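Local coordinates for carboxypeptidase A (Helicoverpa armigera, PDB 1JQG), which probably acts as a zinc-dependent metallocarboxypeptidase of the M14 family, removing residues from the C-termini of peptides, and is seen here as its proenzyme, at residues D50-A55 and H181-V186; E93-E98 and D231-K236; S205-N210 and G416-A421. All blocks are in the same frame, centred on the assembly; numbering follows the deposited sequence.

In the fold
Interactions 1 and 2 both join the propeptide to the enzyme domain. Their centres lie about 11 Å apart, and they touch through Arg-183, whose O meets NH1 of Arg-232 and whose NH1 meets the O of Tyr-233. Interaction 1 is at the active site: segment 181-186 supplies His-181 and Glu-184 to the zinc ion, and His-306 completes the protein ligands. In interaction 2 the side chain of Arg-232 is about 11 Å from the zinc ion. Interaction 3 is remote, on the other side of the chain's centre from interaction 2, with about 37 Å between their centres. It joins two helices of the enzyme domain.

Interaction 1 of 3, residues D50-A55 and H181-V186; sequences DVWSDA and HCREWV. With ZN (zinc ion), chain B.
Asp-50 of the propeptide and Arg-183 of the enzyme domain approach from opposite directions and form a salt bridge. Arg-183 lies within the HxxE zinc-binding motif of the M14 carboxypeptidases, between the metal ligands His-181 and Glu-184. Its guanidinium presents the NH1-NH2 end to the carboxylate. Both nitrogens bind one oxygen: OD1 of Asp-50 is 2.9 Å from NH1 and 3.0 Å from NH2 of Arg-183. OD1 uses its syn lone pair and lies in the guanidinium plane. OD2 of Asp-50 is 2.7 Å from NH1 of Arg-183, but this bond is bent and weak. The carboxylate is turned 32° against the guanidinium. CG of Asp-50 is anti to the backbone N (chi1 -173°), and this carries the carboxylate across to the arginine. The Arg-183 chain is extended from CG to NE and reaches the acid from the opposite direction.

Trp-52 flanks the pair. Its ring plane is 80° from that of the guanidinium, and CD1 of Trp-52 comes within 3.7 Å of NH2 of Arg-183. NE1 of Trp-52 gives a weak hydrogen bond to OD2 of Asp-50, at 3.1 Å. The indole thus adds a weak further donor to the carboxylate, beside the arginine. NH1 of Arg-183 also bonds to the O of Tyr-233.

A type I turn from His-181 to Glu-184 brings both ligands to the zinc ion, with ND1 of His-181 at 2.2 Å from the metal. The Asp-50 to Arg-183 bridge thus lies beside the metal centre, consistent with a prosegment covering the active-site cleft. Water 1 ties the backbone in as well: it accepts from NH2 of Arg-183 at 2.7 Å and donates to the O of Val-51 at 3.2 Å.

Interaction 2 of 3, residues E93-E98 and D231-K236; sequences EQLELE and DRYWRK
Glu-98 and Arg-232 form a buried, two-bond salt bridge. The arginine offers its NE side: NE of Arg-232 is 2.9 Å from OE1 of Glu-98, and NH2 of Arg-232 is 3.1 Å from OE2 of Glu-98. Each oxygen uses its syn lone pair. The carboxylate and guanidinium planes are only 17° apart, and both bonds are fairly straight, so the two groups hold each other flat. The side chains themselves cross at about a right angle. The Glu-98 chain is extended beyond CG, while the Arg-232 chain bends at chi2 (54°), which turns its NE edge to the acid.

Leu-95, three residues earlier on the same helix, covers the aliphatic part of the arginine. Its CD2 is 3.7 Å from CG of Arg-232. The same methyl group lies obliquely against the ring of Tyr-233, 3.6 Å from its CZ.

A type I turn from Asp-231 to Trp-234 sets Arg-232 and Tyr-233 at its two central positions. Further out, OE2 of Glu-98 also accepts from the N of Val-397. NH1 of Arg-232 bonds to the O of Arg-183, and the guanidinium makes a cation-pi contact with Trp-185. A methionine in place of Arg-232 would probably leave the buried carboxylate of Glu-98 without its countercharge and deprive the O of Arg-183 of a donor.

This is a propeptide-enzyme interface, as in other procarboxypeptidases of the M14 family: a long helix, here 92-108, follows the globular prodomain and packs on the enzyme.

Interaction 3 of 3, residues S205-N210 and G416-A421; sequences SDLINN and GARAAA
Leu-207 and Asp-206 of the short helix 206-209 meet Arg-418 of the long helix 402-421, near the C-terminal end of the chain. Both helices belong to the alpha/beta fold of the enzyme domain. OD2 of Asp-206 takes a nearly straight hydrogen bond from NH1 of Arg-418, at 3.1 Å and 168°. The oxygen uses its syn lone pair and lies in the guanidinium plane. The carboxylate is nearly coplanar with the guanidinium, 9° apart, so the acid meets the base at its edge.

Leu-207 comes from another side. Its CD2 methyl lies over one face of the guanidinium and 3.6 Å from CG of Arg-418. The arginine chain bends at chi3 (-79°), which folds the head back over the methyl. Leu-207 also touches Trp-410 and Lys-414 of the same long helix, and Leu-198 of helix 187-200.

The stronger polar partner of Arg-418 is Glu-204, whose OE2 forms a salt bridge with the same NH1. NH1 thus serves two acids, Glu-204 and Asp-206, two residues apart in the chain. The two carboxylates probably offset the arginine's positive charge between them, while the leucine covers one face of its head.

Interaction 1 of 3, residues D50-A55 and H181-V186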
loop_
_atom_site.group_PDB
_atom_site.type_symbol
_atom_site.label_atom_id
_atom_site.label_comp_id
_atom_site.label_asym_id
_atom_site.label_seq_id
_atom_site.Cartn_x
_atom_site.Cartn_y
_atom_site.Cartn_z
ATOM N N ASP A 50 -9.847 12.331 -7.458
ATOM C CA ASP A 50 -9.143 11.118 -7.058
ATOM C C ASP A 50 -7.998 10.843 -8.043
ATOM O O ASP A 50 -8.211 10.287 -9.130
ATOM C CB ASP A 50 -10.136 9.948 -7.023
ATOM C CG ASP A 50 -9.538 8.678 -6.462
ATOM O OD1 ASP A 50 -8.394 8.736 -5.973
ATOM O OD2 ASP A 50 -10.174 7.605 -6.509
ATOM N N VAL A 51 -6.798 11.238 -7.664
ATOM C CA VAL A 51 -5.592 11.003 -8.440
ATOM C C VAL A 51 -4.992 9.631 -8.194
ATOM O O VAL A 51 -4.404 9.363 -7.127
ATOM C CB VAL A 51 -4.523 12.067 -8.103
ATOM C CG1 VAL A 51 -3.266 11.847 -8.942
ATOM C CG2 VAL A 51 -5.113 13.449 -8.331
ATOM N N TRP A 52 -5.217 8.717 -9.107
ATOM C CA TRP A 52 -4.659 7.356 -9.016
ATOM C C TRP A 52 -3.146 7.356 -9.229
ATOM O O TRP A 52 -2.446 6.671 -8.511
ATOM C CB TRP A 52 -5.323 6.469 -10.083
ATOM C CG TRP A 52 -6.760 6.179 -9.819
ATOM C CD1 TRP A 52 -7.526 6.660 -8.780
ATOM C CD2 TRP A 52 -7.648 5.367 -10.601
ATOM N NE1 TRP A 52 -8.808 6.187 -8.868
ATOM C CE2 TRP A 52 -8.899 5.388 -9.990
ATOM C CE3 TRP A 52 -7.478 4.607 -11.759
ATOM C CZ2 TRP A 52 -9.993 4.671 -10.487
ATOM C CZ3 TRP A 52 -8.575 3.900 -12.270
ATOM C CH2 TRP A 52 -9.831 3.941 -11.620
ATOM N N SER A 53 -2.667 8.170 -10.183
ATOM C CA SER A 53 -1.234 8.263 -10.452
ATOM C C SER A 53 -0.877 9.648 -10.972
ATOM O O SER A 53 -1.585 10.205 -11.801
ATOM C CB SER A 53 -0.752 7.215 -11.463
ATOM O OG SER A 53 -1.613 7.265 -12.595
ATOM N N ASP A 54 0.199 10.227 -10.460
ATOM C CA ASP A 54 0.620 11.554 -10.878
ATOM C C ASP A 54 1.162 11.604 -12.297
ATOM O O ASP A 54 1.893 10.763 -12.815
ATOM C CB ASP A 54 1.646 12.107 -9.875
ATOM C CG ASP A 54 1.000 12.544 -8.556
ATOM O OD1 ASP A 54 1.199 11.828 -7.546
ATOM O OD2 ASP A 54 0.324 13.600 -8.607
ATOM N N ALA A 55 0.845 12.673 -13.008
ATOM C CA ALA A 55 1.363 12.953 -14.333
ATOM C C ALA A 55 2.804 13.483 -14.277
ATOM O O ALA A 55 3.104 14.348 -13.484
ATOM C CB ALA A 55 0.545 14.002 -15.063
ATOM N N HIS A 181 -3.720 1.972 2.675
ATOM C CA HIS A 181 -4.711 2.525 1.782
ATOM C C HIS A 181 -5.647 1.375 1.404
ATOM O O HIS A 181 -5.398 0.506 0.538
ATOM C CB HIS A 181 -4.048 3.119 0.556
ATOM C CG HIS A 181 -3.399 4.434 0.794
ATOM N ND1 HIS A 181 -2.315 4.912 0.176
ATOM C CD2 HIS A 181 -3.659 5.480 1.615
ATOM C CE1 HIS A 181 -1.840 6.076 0.451
ATOM N NE2 HIS A 181 -2.705 6.450 1.386
ATOM N N CYS A 182 -6.797 1.310 2.062
ATOM C CA CYS A 182 -7.739 0.229 1.955
ATOM C C CYS A 182 -8.196 -0.214 0.601
ATOM O O CYS A 182 -8.588 -1.379 0.453
ATOM C CB CYS A 182 -8.859 0.634 2.890
ATOM S SG CYS A 182 -9.608 2.240 2.660
ATOM N N ARG A 183 -8.112 0.590 -0.431
ATOM C CA ARG A 183 -8.556 0.223 -1.775
ATOM C C ARG A 183 -7.507 -0.570 -2.547
ATOM O O ARG A 183 -7.787 -1.142 -3.610
ATOM C CB ARG A 183 -8.912 1.411 -2.643
ATOM C CG ARG A 183 -7.822 2.405 -2.931
ATOM C CD ARG A 183 -8.355 3.644 -3.634
ATOM N NE ARG A 183 -7.276 4.491 -4.166
ATOM C CZ ARG A 183 -7.520 5.691 -4.687
ATOM N NH1 ARG A 183 -8.751 6.156 -4.787
ATOM N NH2 ARG A 183 -6.576 6.443 -5.194
ATOM N N GLU A 184 -6.278 -0.602 -2.011
ATOM C CA GLU A 184 -5.224 -1.377 -2.656
ATOM C C GLU A 184 -5.242 -2.851 -2.254
ATOM O O GLU A 184 -4.381 -3.300 -1.493
ATOM C CB GLU A 184 -3.868 -0.751 -2.344
ATOM C CG GLU A 184 -3.815 0.696 -2.701
ATOM C CD GLU A 184 -2.594 1.377 -2.136
ATOM O OE1 GLU A 184 -2.614 2.570 -2.543
ATOM O OE2 GLU A 184 -1.850 0.735 -1.416
ATOM N N TRP A 185 -6.249 -3.587 -2.737
ATOM C CA TRP A 185 -6.530 -4.946 -2.348
ATOM C C TRP A 185 -5.462 -5.947 -2.671
ATOM O O TRP A 185 -5.166 -6.856 -1.914
ATOM C CB TRP A 185 -7.851 -5.442 -2.972
ATOM C CG TRP A 185 -9.071 -4.837 -2.344
ATOM C CD1 TRP A 185 -9.131 -3.820 -1.429
ATOM C CD2 TRP A 185 -10.433 -5.218 -2.598
ATOM N NE1 TRP A 185 -10.455 -3.553 -1.107
ATOM C CE2 TRP A 185 -11.260 -4.386 -1.818
ATOM C CE3 TRP A 185 -11.027 -6.188 -3.433
ATOM C CZ2 TRP A 185 -12.640 -4.505 -1.840
ATOM C CZ3 TRP A 185 -12.412 -6.291 -3.440
ATOM C CH2 TRP A 185 -13.198 -5.455 -2.654
ATOM N N VAL A 186 -4.735 -5.747 -3.753
ATOM C CA VAL A 186 -3.649 -6.618 -4.160
ATOM C C VAL A 186 -2.467 -6.629 -3.184
ATOM O O VAL A 186 -1.590 -7.486 -3.308
ATOM C CB VAL A 186 -3.206 -6.276 -5.601
ATOM C CG1 VAL A 186 -2.362 -5.011 -5.738
ATOM C CG2 VAL A 186 -2.470 -7.472 -6.207
HETATM ZN ZN ZN B . -1.136 3.798 -1.369
HETATM O O HOH W 1 -3.877 6.769 -5.418
HETATM O O HOH W 2 0.041 5.351 -2.845
#

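Interaction 2 of 3, residues E93-E98 and D231-K236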
loop_
_atom_site.group_PDB
_atom_site.type_symbol
_atom_site.label_atom_id
_atom_site.label_comp_id
_atom_site.label_asym_id
_atom_site.label_seq_id
_atom_site.Cartn_x
_atom_site.Cartn_y
_atom_site.Cartn_z
ATOM N N GLU A 93 -19.190 -0.098 -14.519
ATOM C CA GLU A 93 -19.117 -1.352 -15.242
ATOM C C GLU A 93 -17.898 -2.176 -14.879
ATOM O O GLU A 93 -17.956 -3.401 -14.815
ATOM C CB GLU A 93 -19.106 -1.081 -16.746
ATOM C CG GLU A 93 -20.368 -0.420 -17.276
ATOM C CD GLU A 93 -20.306 -0.215 -18.774
ATOM O OE1 GLU A 93 -20.483 0.921 -19.264
ATOM O OE2 GLU A 93 -20.070 -1.239 -19.467
ATOM N N GLN A 94 -16.789 -1.523 -14.588
ATOM C CA GLN A 94 -15.563 -2.191 -14.196
ATOM C C GLN A 94 -15.675 -2.719 -12.770
ATOM O O GLN A 94 -15.169 -3.790 -12.439
ATOM C CB GLN A 94 -14.362 -1.254 -14.318
ATOM C CG GLN A 94 -14.016 -0.852 -15.729
ATOM C CD GLN A 94 -12.689 -0.152 -15.867
ATOM O OE1 GLN A 94 -12.170 0.520 -14.969
ATOM N NE2 GLN A 94 -12.134 -0.331 -17.079
ATOM N N LEU A 95 -16.401 -1.992 -11.932
ATOM C CA LEU A 95 -16.577 -2.387 -10.545
ATOM C C LEU A 95 -17.461 -3.626 -10.464
ATOM O O LEU A 95 -17.224 -4.566 -9.698
ATOM C CB LEU A 95 -17.184 -1.234 -9.752
ATOM C CG LEU A 95 -16.312 0.010 -9.605
ATOM C CD1 LEU A 95 -17.070 1.192 -8.986
ATOM C CD2 LEU A 95 -15.040 -0.317 -8.840
ATOM N N GLU A 96 -18.514 -3.643 -11.248
ATOM C CA GLU A 96 -19.481 -4.713 -11.311
ATOM C C GLU A 96 -18.871 -6.004 -11.849
ATOM O O GLU A 96 -19.126 -7.095 -11.332
ATOM C CB GLU A 96 -20.629 -4.274 -12.210
ATOM C CG GLU A 96 -21.535 -3.245 -11.535
ATOM C CD GLU A 96 -22.697 -2.843 -12.434
ATOM O OE1 GLU A 96 -22.558 -3.106 -13.652
ATOM O OE2 GLU A 96 -23.658 -2.282 -11.869
ATOM N N LEU A 97 -17.914 -5.870 -12.760
ATOM C CA LEU A 97 -17.192 -7.032 -13.277
ATOM C C LEU A 97 -16.282 -7.638 -12.209
ATOM O O LEU A 97 -16.174 -8.870 -12.125
ATOM C CB LEU A 97 -16.382 -6.627 -14.523
ATOM C CG LEU A 97 -15.503 -7.753 -15.083
ATOM C CD1 LEU A 97 -16.414 -8.812 -15.651
ATOM C CD2 LEU A 97 -14.471 -7.229 -16.071
ATOM N N GLU A 98 -15.587 -6.814 -11.429
ATOM C CA GLU A 98 -14.696 -7.284 -10.384
ATOM C C GLU A 98 -15.491 -8.094 -9.370
ATOM O O GLU A 98 -15.065 -9.206 -9.065
ATOM C CB GLU A 98 -13.946 -6.146 -9.700
ATOM C CG GLU A 98 -12.941 -6.654 -8.667
ATOM C CD GLU A 98 -12.508 -5.642 -7.627
ATOM O OE1 GLU A 98 -13.347 -4.906 -7.076
ATOM O OE2 GLU A 98 -11.271 -5.603 -7.356
ATOM N N ASP A 231 -18.064 2.098 -0.819
ATOM C CA ASP A 231 -17.064 2.798 -1.606
ATOM C C ASP A 231 -15.833 1.957 -1.869
ATOM O O ASP A 231 -14.810 1.988 -1.169
ATOM C CB ASP A 231 -16.743 4.115 -0.896
ATOM C CG ASP A 231 -16.033 5.082 -1.817
ATOM O OD1 ASP A 231 -16.364 6.266 -1.820
ATOM O OD2 ASP A 231 -15.104 4.618 -2.519
ATOM N N ARG A 232 -15.790 1.248 -3.004
ATOM C CA ARG A 232 -14.666 0.477 -3.479
ATOM C C ARG A 232 -13.378 1.302 -3.568
ATOM O O ARG A 232 -12.264 0.773 -3.376
ATOM C CB ARG A 232 -14.944 -0.132 -4.857
ATOM C CG ARG A 232 -13.857 -1.016 -5.458
ATOM C CD ARG A 232 -13.400 -2.136 -4.586
ATOM N NE ARG A 232 -12.335 -2.959 -5.173
ATOM C CZ ARG A 232 -11.027 -2.618 -5.075
ATOM N NH1 ARG A 232 -10.651 -1.502 -4.445
ATOM N NH2 ARG A 232 -10.056 -3.382 -5.611
ATOM N N TYR A 233 -13.494 2.568 -4.003
ATOM C CA TYR A 233 -12.298 3.361 -4.238
ATOM C C TYR A 233 -11.909 4.215 -3.040
ATOM O O TYR A 233 -11.127 5.166 -3.196
ATOM C CB TYR A 233 -12.456 4.201 -5.500
ATOM C CG TYR A 233 -12.403 3.416 -6.780
ATOM C CD1 TYR A 233 -13.364 3.595 -7.786
ATOM C CD2 TYR A 233 -11.365 2.503 -7.011
ATOM C CE1 TYR A 233 -13.300 2.873 -8.967
ATOM C CE2 TYR A 233 -11.291 1.769 -8.188
ATOM C CZ TYR A 233 -12.263 1.969 -9.162
ATOM O OH TYR A 233 -12.180 1.259 -10.329
ATOM N N TRP A 234 -12.437 3.882 -1.860
ATOM C CA TRP A 234 -12.046 4.560 -0.630
ATOM C C TRP A 234 -10.603 4.168 -0.268
ATOM O O TRP A 234 -10.241 2.985 -0.326
ATOM C CB TRP A 234 -13.078 4.240 0.449
ATOM C CG TRP A 234 -12.887 5.033 1.717
ATOM C CD1 TRP A 234 -12.204 4.674 2.856
ATOM C CD2 TRP A 234 -13.393 6.358 1.956
ATOM N NE1 TRP A 234 -12.250 5.698 3.775
ATOM C CE2 TRP A 234 -12.985 6.733 3.253
ATOM C CE3 TRP A 234 -14.149 7.251 1.206
ATOM C CZ2 TRP A 234 -13.298 7.979 3.811
ATOM C CZ3 TRP A 234 -14.473 8.481 1.746
ATOM C CH2 TRP A 234 -14.043 8.834 3.038
ATOM N N ARG A 235 -9.817 5.107 0.213
ATOM C CA ARG A 235 -8.432 4.857 0.622
ATOM C C ARG A 235 -8.114 5.312 2.047
ATOM O O ARG A 235 -7.139 4.869 2.646
ATOM C CB ARG A 235 -7.474 5.548 -0.354
ATOM C CG ARG A 235 -7.669 7.046 -0.479
ATOM C CD ARG A 235 -6.758 7.648 -1.546
ATOM N NE ARG A 235 -5.364 7.609 -1.115
ATOM C CZ ARG A 235 -4.521 8.626 -1.280
ATOM N NH1 ARG A 235 -4.980 9.734 -1.854
ATOM N NH2 ARG A 235 -3.248 8.554 -0.890
ATOM N N LYS A 236 -8.825 6.291 2.571
ATOM C CA LYS A 236 -8.538 6.854 3.880
ATOM C C LYS A 236 -9.151 5.984 4.979
ATOM O O LYS A 236 -9.862 4.985 4.799
ATOM C CB LYS A 236 -9.093 8.282 3.930
ATOM C CG LYS A 236 -8.498 9.230 2.920
ATOM C CD LYS A 236 -8.977 10.668 3.099
ATOM C CE LYS A 236 -10.471 10.761 2.739
ATOM N NZ LYS A 236 -10.938 12.133 3.109
#

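Interaction 3 of 3, residues S205-N210 and G416-A421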
loop_
_atom_site.group_PDB
_atom_site.type_symbol
_atom_site.label_atom_id
_atom_site.label_comp_id
_atom_site.label_asym_id
_atom_site.label_seq_id
_atom_site.Cartn_x
_atom_site.Cartn_y
_atom_site.Cartn_z
ATOM N N SER A 205 14.970 -22.233 5.505
ATOM C CA SER A 205 15.173 -22.181 6.940
ATOM C C SER A 205 15.974 -20.981 7.420
ATOM O O SER A 205 15.821 -20.515 8.544
ATOM C CB SER A 205 15.874 -23.479 7.393
ATOM O OG SER A 205 17.129 -23.576 6.758
ATOM N N ASP A 206 16.836 -20.428 6.544
ATOM C CA ASP A 206 17.645 -19.280 6.939
ATOM C C ASP A 206 16.805 -18.046 7.270
ATOM O O ASP A 206 17.140 -17.292 8.203
ATOM C CB ASP A 206 18.665 -18.974 5.855
ATOM C CG ASP A 206 18.073 -18.497 4.547
ATOM O OD1 ASP A 206 17.230 -19.173 3.924
ATOM O OD2 ASP A 206 18.494 -17.373 4.157
ATOM N N LEU A 207 15.673 -17.881 6.561
ATOM C CA LEU A 207 14.825 -16.712 6.722
ATOM C C LEU A 207 14.069 -16.676 8.045
ATOM O O LEU A 207 13.747 -15.599 8.522
ATOM C CB LEU A 207 13.815 -16.589 5.586
ATOM C CG LEU A 207 14.392 -16.407 4.170
ATOM C CD1 LEU A 207 13.280 -16.448 3.134
ATOM C CD2 LEU A 207 15.144 -15.108 3.983
ATOM N N ILE A 208 13.782 -17.825 8.631
ATOM C CA ILE A 208 13.113 -17.893 9.913
ATOM C C ILE A 208 14.044 -18.018 11.103
ATOM O O ILE A 208 13.725 -17.464 12.155
ATOM C CB ILE A 208 12.100 -19.053 9.971
ATOM C CG1 ILE A 208 12.706 -20.339 9.433
ATOM C CG2 ILE A 208 10.872 -18.690 9.160
ATOM C CD1 ILE A 208 12.017 -21.630 9.792
ATOM N N ASN A 209 15.159 -18.731 10.924
ATOM C CA ASN A 209 16.128 -18.901 11.984
ATOM C C ASN A 209 16.938 -17.648 12.337
ATOM O O ASN A 209 17.200 -17.406 13.521
ATOM C CB ASN A 209 17.075 -20.077 11.629
ATOM C CG ASN A 209 16.439 -21.418 11.925
ATOM O OD1 ASN A 209 15.839 -21.582 12.995
ATOM N ND2 ASN A 209 16.554 -22.350 11.007
ATOM N N ASN A 210 17.402 -16.937 11.307
ATOM C CA ASN A 210 18.264 -15.774 11.542
ATOM C C ASN A 210 17.556 -14.427 11.594
ATOM O O ASN A 210 18.178 -13.385 11.692
ATOM C CB ASN A 210 19.383 -15.774 10.504
ATOM C CG ASN A 210 20.281 -16.999 10.649
ATOM O OD1 ASN A 210 20.727 -17.321 11.764
ATOM N ND2 ASN A 210 20.536 -17.642 9.508
ATOM N N GLY A 416 15.690 -8.810 -0.147
ATOM C CA GLY A 416 15.892 -7.565 0.586
ATOM C C GLY A 416 16.195 -7.823 2.056
ATOM O O GLY A 416 17.128 -7.216 2.616
ATOM N N ALA A 417 15.417 -8.741 2.639
ATOM C CA ALA A 417 15.573 -9.104 4.040
ATOM C C ALA A 417 16.983 -9.638 4.319
ATOM O O ALA A 417 17.547 -9.266 5.330
ATOM C CB ALA A 417 14.543 -10.056 4.619
ATOM N N ARG A 418 17.501 -10.454 3.409
ATOM C CA ARG A 418 18.810 -11.043 3.577
ATOM C C ARG A 418 19.904 -10.014 3.362
ATOM O O ARG A 418 20.950 -10.013 4.062
ATOM C CB ARG A 418 19.013 -12.250 2.625
ATOM C CG ARG A 418 18.274 -13.497 3.086
ATOM C CD ARG A 418 18.656 -14.766 2.331
ATOM N NE ARG A 418 18.006 -14.844 1.053
ATOM C CZ ARG A 418 17.320 -15.888 0.608
ATOM N NH1 ARG A 418 17.215 -16.940 1.381
ATOM N NH2 ARG A 418 16.724 -15.927 -0.582
ATOM N N ALA A 419 19.716 -9.165 2.353
ATOM C CA ALA A 419 20.653 -8.077 2.073
ATOM C C ALA A 419 20.660 -7.025 3.171
ATOM O O ALA A 419 21.720 -6.579 3.615
ATOM C CB ALA A 419 20.310 -7.402 0.749
ATOM N N ALA A 420 19.457 -6.683 3.670
ATOM C CA ALA A 420 19.337 -5.672 4.719
ATOM C C ALA A 420 19.887 -6.219 6.034
ATOM O O ALA A 420 20.486 -5.500 6.820
ATOM C CB ALA A 420 17.889 -5.253 4.852
ATOM N N ALA A 421 19.672 -7.495 6.316
ATOM C CA ALA A 421 20.130 -8.167 7.503
ATOM C C ALA A 421 21.656 -8.262 7.463
ATOM O O ALA A 421 22.327 -8.008 8.465
ATOM C CB ALA A 421 19.536 -9.576 7.608
#